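Local coordinates for CRISPR-associated protein, Cse1 family (Acidimicrobium ferrooxidans, PDB 4H3T) that probably serves as the large Cse1 subunit of a type I-E Cascade complex, which recognises foreign DNA in CRISPR immunity, at residues Asp290-Ala293 with Ala294-Asp298; Asp478-Glu481 with Arg482-Ala485. The protein carries 1 engineered substitution. All blocks are in the same frame, centred on the assembly; numbering follows the deposited sequence.

Contact 1 (Asp290-Ala293 with Ala294-Asp298)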
loop_
_atom_site.group_PDB
_atom_site.type_symbol
_atom_site.label_atom_id
_atom_site.label_comp_id
_atom_site.label_asym_id
_atom_site.label_seq_id
_atom_site.Cartn_x
_atom_site.Cartn_y
_atom_site.Cartn_z
ATOM N N ASP A 290 -4.092 -13.408 13.936
ATOM C CA ASP A 290 -2.868 -13.987 14.514
ATOM C C ASP A 290 -1.708 -13.619 13.571
ATOM O O ASP A 290 -1.668 -14.054 12.420
ATOM C CB ASP A 290 -3.045 -15.493 14.660
ATOM C CG ASP A 290 -1.862 -16.187 15.309
ATOM O OD1 ASP A 290 -0.723 -15.900 14.912
ATOM O OD2 ASP A 290 -2.086 -17.043 16.182
ATOM N N ARG A 291 -0.843 -12.727 14.037
ATOM C CA ARG A 291 0.215 -12.121 13.218
ATOM C C ARG A 291 1.285 -13.131 12.773
ATOM O O ARG A 291 1.776 -13.008 11.636
ATOM C CB ARG A 291 0.842 -10.931 13.960
ATOM C CG ARG A 291 -0.188 -9.793 14.165
ATOM C CD ARG A 291 0.330 -8.659 15.037
ATOM N NE ARG A 291 -0.594 -7.509 14.971
ATOM C CZ ARG A 291 -0.324 -6.280 15.402
ATOM N NH1 ARG A 291 0.862 -5.991 15.906
ATOM N NH2 ARG A 291 -1.234 -5.331 15.318
ATOM N N ARG A 292 1.527 -14.193 13.582
ATOM C CA ARG A 292 2.456 -15.270 13.205
ATOM C C ARG A 292 1.899 -16.049 12.041
ATOM O O ARG A 292 2.611 -16.295 11.065
ATOM C CB ARG A 292 2.711 -16.223 14.395
ATOM C CG ARG A 292 3.705 -17.357 14.119
ATOM C CD ARG A 292 3.248 -18.738 14.595
ATOM N NE ARG A 292 2.510 -19.498 13.568
ATOM C CZ ARG A 292 1.190 -19.720 13.536
ATOM N NH1 ARG A 292 0.393 -19.226 14.489
ATOM N NH2 ARG A 292 0.655 -20.433 12.547
ATOM N N ALA A 293 0.612 -16.440 12.125
ATOM C CA ALA A 293 -0.027 -17.162 11.029
ATOM C C ALA A 293 -0.159 -16.298 9.760
ATOM O O ALA A 293 -0.051 -16.834 8.675
ATOM C CB ALA A 293 -1.407 -17.660 11.460
ATOM N N ALA A 294 -0.347 -14.950 9.878
ATOM C CA ALA A 294 -0.498 -14.067 8.705
ATOM C C ALA A 294 0.726 -14.113 7.782
ATOM O O ALA A 294 0.588 -14.038 6.557
ATOM C CB ALA A 294 -0.735 -12.611 9.166
ATOM N N ARG A 295 1.925 -14.231 8.376
ATOM C CA ARG A 295 3.171 -14.266 7.633
ATOM C C ARG A 295 3.195 -15.479 6.674
ATOM O O ARG A 295 3.632 -15.348 5.526
ATOM C CB ARG A 295 4.349 -14.223 8.611
ATOM C CG ARG A 295 5.643 -14.596 8.006
ATOM C CD ARG A 295 6.799 -14.174 8.880
ATOM N NE ARG A 295 8.032 -14.688 8.315
ATOM C CZ ARG A 295 8.511 -15.925 8.452
ATOM N NH1 ARG A 295 7.854 -16.833 9.169
ATOM N NH2 ARG A 295 9.658 -16.254 7.894
ATOM N N ASP A 296 2.643 -16.595 7.090
ATOM C CA ASP A 296 2.568 -17.777 6.221
ATOM C C ASP A 296 1.532 -17.634 5.125
ATOM O O ASP A 296 1.647 -18.281 4.098
ATOM C CB ASP A 296 2.223 -19.025 7.044
ATOM C CG ASP A 296 3.323 -19.468 8.034
ATOM O OD1 ASP A 296 4.521 -19.116 7.810
ATOM O OD2 ASP A 296 2.983 -20.138 9.038
ATOM N N VAL A 297 0.477 -16.876 5.360
ATOM C CA VAL A 297 -0.649 -16.812 4.448
ATOM C C VAL A 297 -0.550 -15.746 3.351
ATOM O O VAL A 297 -0.936 -15.998 2.212
ATOM C CB VAL A 297 -1.938 -16.568 5.291
ATOM C CG1 VAL A 297 -3.168 -16.340 4.418
ATOM C CG2 VAL A 297 -2.181 -17.728 6.268
ATOM N N ASP A 298 -0.157 -14.547 3.726
ATOM C CA ASP A 298 -0.418 -13.334 2.951
ATOM C C ASP A 298 0.665 -12.986 1.932
ATOM O O ASP A 298 1.797 -12.689 2.311
ATOM C CB ASP A 298 -0.613 -12.195 3.937
ATOM C CG ASP A 298 -1.278 -10.919 3.407
ATOM O OD1 ASP A 298 -1.257 -10.689 2.176
ATOM O OD2 ASP A 298 -1.781 -10.150 4.223
#
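Asp290 O accepts from Ala294 N at 3.0 Å, and this i to i+4 bond opens the two-turn helix 291-297. The remaining backbone bonds between 290-293 and 294-298 are weak. Arg295 N is shared between Arg291 O and Arg292 O, and Ala293 O receives both Asp296 N (3.1 Å) and Val297 N (3.4 Å), so that i+3 and i+4 pairing are mixed along the helix.

Capping comes from the Asp290 carboxylate. Its CG lies anti to the backbone N (chi1 -177°), which brings OD1 over the first turn, where Ala293 N meets it at 3.1 Å with a nearly straight N-H (170°), from above the carboxylate plane. Arg292 N adds a weak bond to the same oxygen. Asp290, directly before the helix, is its N-cap, with OD1 taking both amides.

Charge contacts are looser. Arg292 NH1 lies 3.5 Å from Asp290 OD1, but that oxygen is well out of the guanidinium plane, leaving a purely electrostatic salt bridge. Arg292 NH2 approaches Asp296 OD2 obliquely, beyond salt-bridge range at 4.2 Å.

A methyl of Val297, CG2, lies against the carbonyl oxygen of Ala293 at 3.3 Å. The helix joins strand 275-289 to strand 303-309; Val297 packs on Val254 and Leu257 of helix 254-257, Ala293 meets Ala250 and Pro251, and Asp298, just past the helix, salt-bridges Arg58 of helix 52-68.

Contact 2 (Asp478-Glu481 with Arg482-Ala485); sequences DDLE and RPRA
Pro483 lays its ring against the carbonyl of Leu480, with CG and CD each 3.4 Å from Leu480 O, while Leu480 CD2 comes within 4.4 Å of Pro483 CG. A proline has no backbone N-H to give, and here it occupies the first turn of helix 481-504, where its ring nitrogen breaks no helical bonding pattern.

The turn is set by Asp479. A chi1 of -172° turns its carboxylate away from the backbone N and over the start of the helix, and OD1 takes Glu481 N at 3.0 Å (N-H angle 158°) from above the carboxylate plane, a capping bond. Its own carbonyl O receives Arg482 N in a long, weak bond of 3.4 Å. Arg484 N to Leu480 O is weak too; Ala485 N to Glu481 O is firmer at 3.1 Å.

Glu481 and Arg484 pass at a slant, their carboxylate and guanidinium planes 86° apart. Glu481 OE2 and Arg484 NE, opposite in charge, are 4.3 Å apart, beyond salt-bridge range, and the oxygen lies well out of the guanidinium plane with no N-H pointing at it. The guanidinium is instead committed to Asp404 by a salt bridge and to Phe532 O by a hydrogen bond. Arg484 thereby links the start of helix 481-504 to helices 397-415 and 511-532, while Leu480 rests on Ala397 and Pro483 on Leu474 and Ile477, in the connection from helix 445-473.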
loop_
_atom_site.group_PDB
_atom_site.type_symbol
_atom_site.label_atom_id
_atom_site.label_comp_id
_atom_site.label_asym_id
_atom_site.label_seq_id
_atom_site.Cartn_x
_atom_site.Cartn_y
_atom_site.Cartn_z
ATOM N N ASP A 478 20.589 -4.890 -21.967
ATOM C CA ASP A 478 21.535 -6.000 -21.761
ATOM C C ASP A 478 22.749 -5.428 -21.032
ATOM O O ASP A 478 22.951 -5.754 -19.871
ATOM C CB ASP A 478 21.868 -6.639 -23.120
ATOM C CG ASP A 478 22.908 -7.776 -23.124
ATOM O OD1 ASP A 478 23.505 -8.050 -24.233
ATOM O OD2 ASP A 478 23.104 -8.414 -22.045
ATOM N N ASP A 479 23.431 -4.464 -21.616
ATOM C CA ASP A 479 24.586 -3.814 -20.966
ATOM C C ASP A 479 24.147 -2.688 -20.028
ATOM O O ASP A 479 24.007 -1.537 -20.433
ATOM C CB ASP A 479 25.603 -3.267 -21.994
ATOM C CG ASP A 479 26.913 -2.760 -21.347
ATOM O OD1 ASP A 479 26.990 -2.717 -20.071
ATOM O OD2 ASP A 479 27.862 -2.418 -22.104
ATOM N N LEU A 480 24.073 -3.011 -18.743
ATOM C CA LEU A 480 23.595 -2.107 -17.709
ATOM C C LEU A 480 24.643 -1.056 -17.305
ATOM O O LEU A 480 24.327 -0.182 -16.519
ATOM C CB LEU A 480 23.115 -2.907 -16.480
ATOM C CG LEU A 480 21.926 -3.827 -16.779
ATOM C CD1 LEU A 480 21.898 -4.980 -15.835
ATOM C CD2 LEU A 480 20.607 -3.077 -16.763
ATOM N N GLU A 481 25.849 -1.074 -17.873
ATOM C CA GLU A 481 26.825 -0.021 -17.580
ATOM C C GLU A 481 26.385 1.334 -18.218
ATOM O O GLU A 481 26.721 2.393 -17.721
ATOM C CB GLU A 481 28.249 -0.410 -18.083
ATOM C CG GLU A 481 29.308 -0.169 -17.019
ATOM C CD GLU A 481 29.552 -1.381 -16.135
ATOM O OE1 GLU A 481 30.644 -1.987 -16.257
ATOM O OE2 GLU A 481 28.622 -1.778 -15.392
ATOM N N ARG A 482 25.618 1.289 -19.301
ATOM C CA ARG A 482 25.146 2.489 -20.000
ATOM C C ARG A 482 24.128 3.262 -19.156
ATOM O O ARG A 482 24.399 4.413 -18.843
ATOM C CB ARG A 482 24.579 2.068 -21.355
ATOM C CG ARG A 482 24.254 3.187 -22.305
ATOM C CD ARG A 482 23.845 2.570 -23.638
ATOM N NE ARG A 482 24.884 1.691 -24.209
ATOM C CZ ARG A 482 25.877 2.074 -25.013
ATOM N NH1 ARG A 482 26.001 3.349 -25.375
ATOM N NH2 ARG A 482 26.754 1.184 -25.464
ATOM N N PRO A 483 23.015 2.675 -18.673
ATOM C CA PRO A 483 22.097 3.470 -17.849
ATOM C C PRO A 483 22.744 3.952 -16.527
ATOM O O PRO A 483 22.371 4.995 -16.000
ATOM C CB PRO A 483 20.924 2.518 -17.630
ATOM C CG PRO A 483 21.465 1.135 -17.881
ATOM C CD PRO A 483 22.441 1.345 -18.959
ATOM N N ARG A 484 23.733 3.207 -16.018
ATOM C CA ARG A 484 24.518 3.571 -14.820
ATOM C C ARG A 484 25.256 4.896 -15.116
ATOM O O ARG A 484 25.087 5.867 -14.383
ATOM C CB ARG A 484 25.496 2.415 -14.491
ATOM C CG ARG A 484 26.280 2.546 -13.214
ATOM C CD ARG A 484 27.122 1.287 -12.957
ATOM N NE ARG A 484 26.391 0.195 -12.280
ATOM C CZ ARG A 484 26.218 0.061 -10.970
ATOM N NH1 ARG A 484 26.701 0.964 -10.132
ATOM N NH2 ARG A 484 25.604 -1.000 -10.486
ATOM N N ALA A 485 25.961 4.978 -16.276
ATOM C CA ALA A 485 26.640 6.205 -16.700
ATOM C C ALA A 485 25.621 7.349 -17.020
ATOM O O ALA A 485 25.847 8.511 -16.635
ATOM C CB ALA A 485 27.564 5.926 -17.891
#

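Overall arrangement
Contact 1 and contact 2 do not touch: their centres are 40 Å apart and their nearest atoms about 28 Å, and contact 1 closes along the chain before contact 2 opens. Both show an aspartate carboxylate capping a helix start, but the settings differ. The centre of contact 1 lies about 18 Å from the centre of the chain, partly buried beside strands and helix 254-257, whereas that of contact 2 lies about 31 Å from it, at the surface of the C-terminal helical region. A glycerol, probably from the crystallisation liquor, hydrogen-bonds Arg291 at contact 1; this alone does not establish a functional pocket.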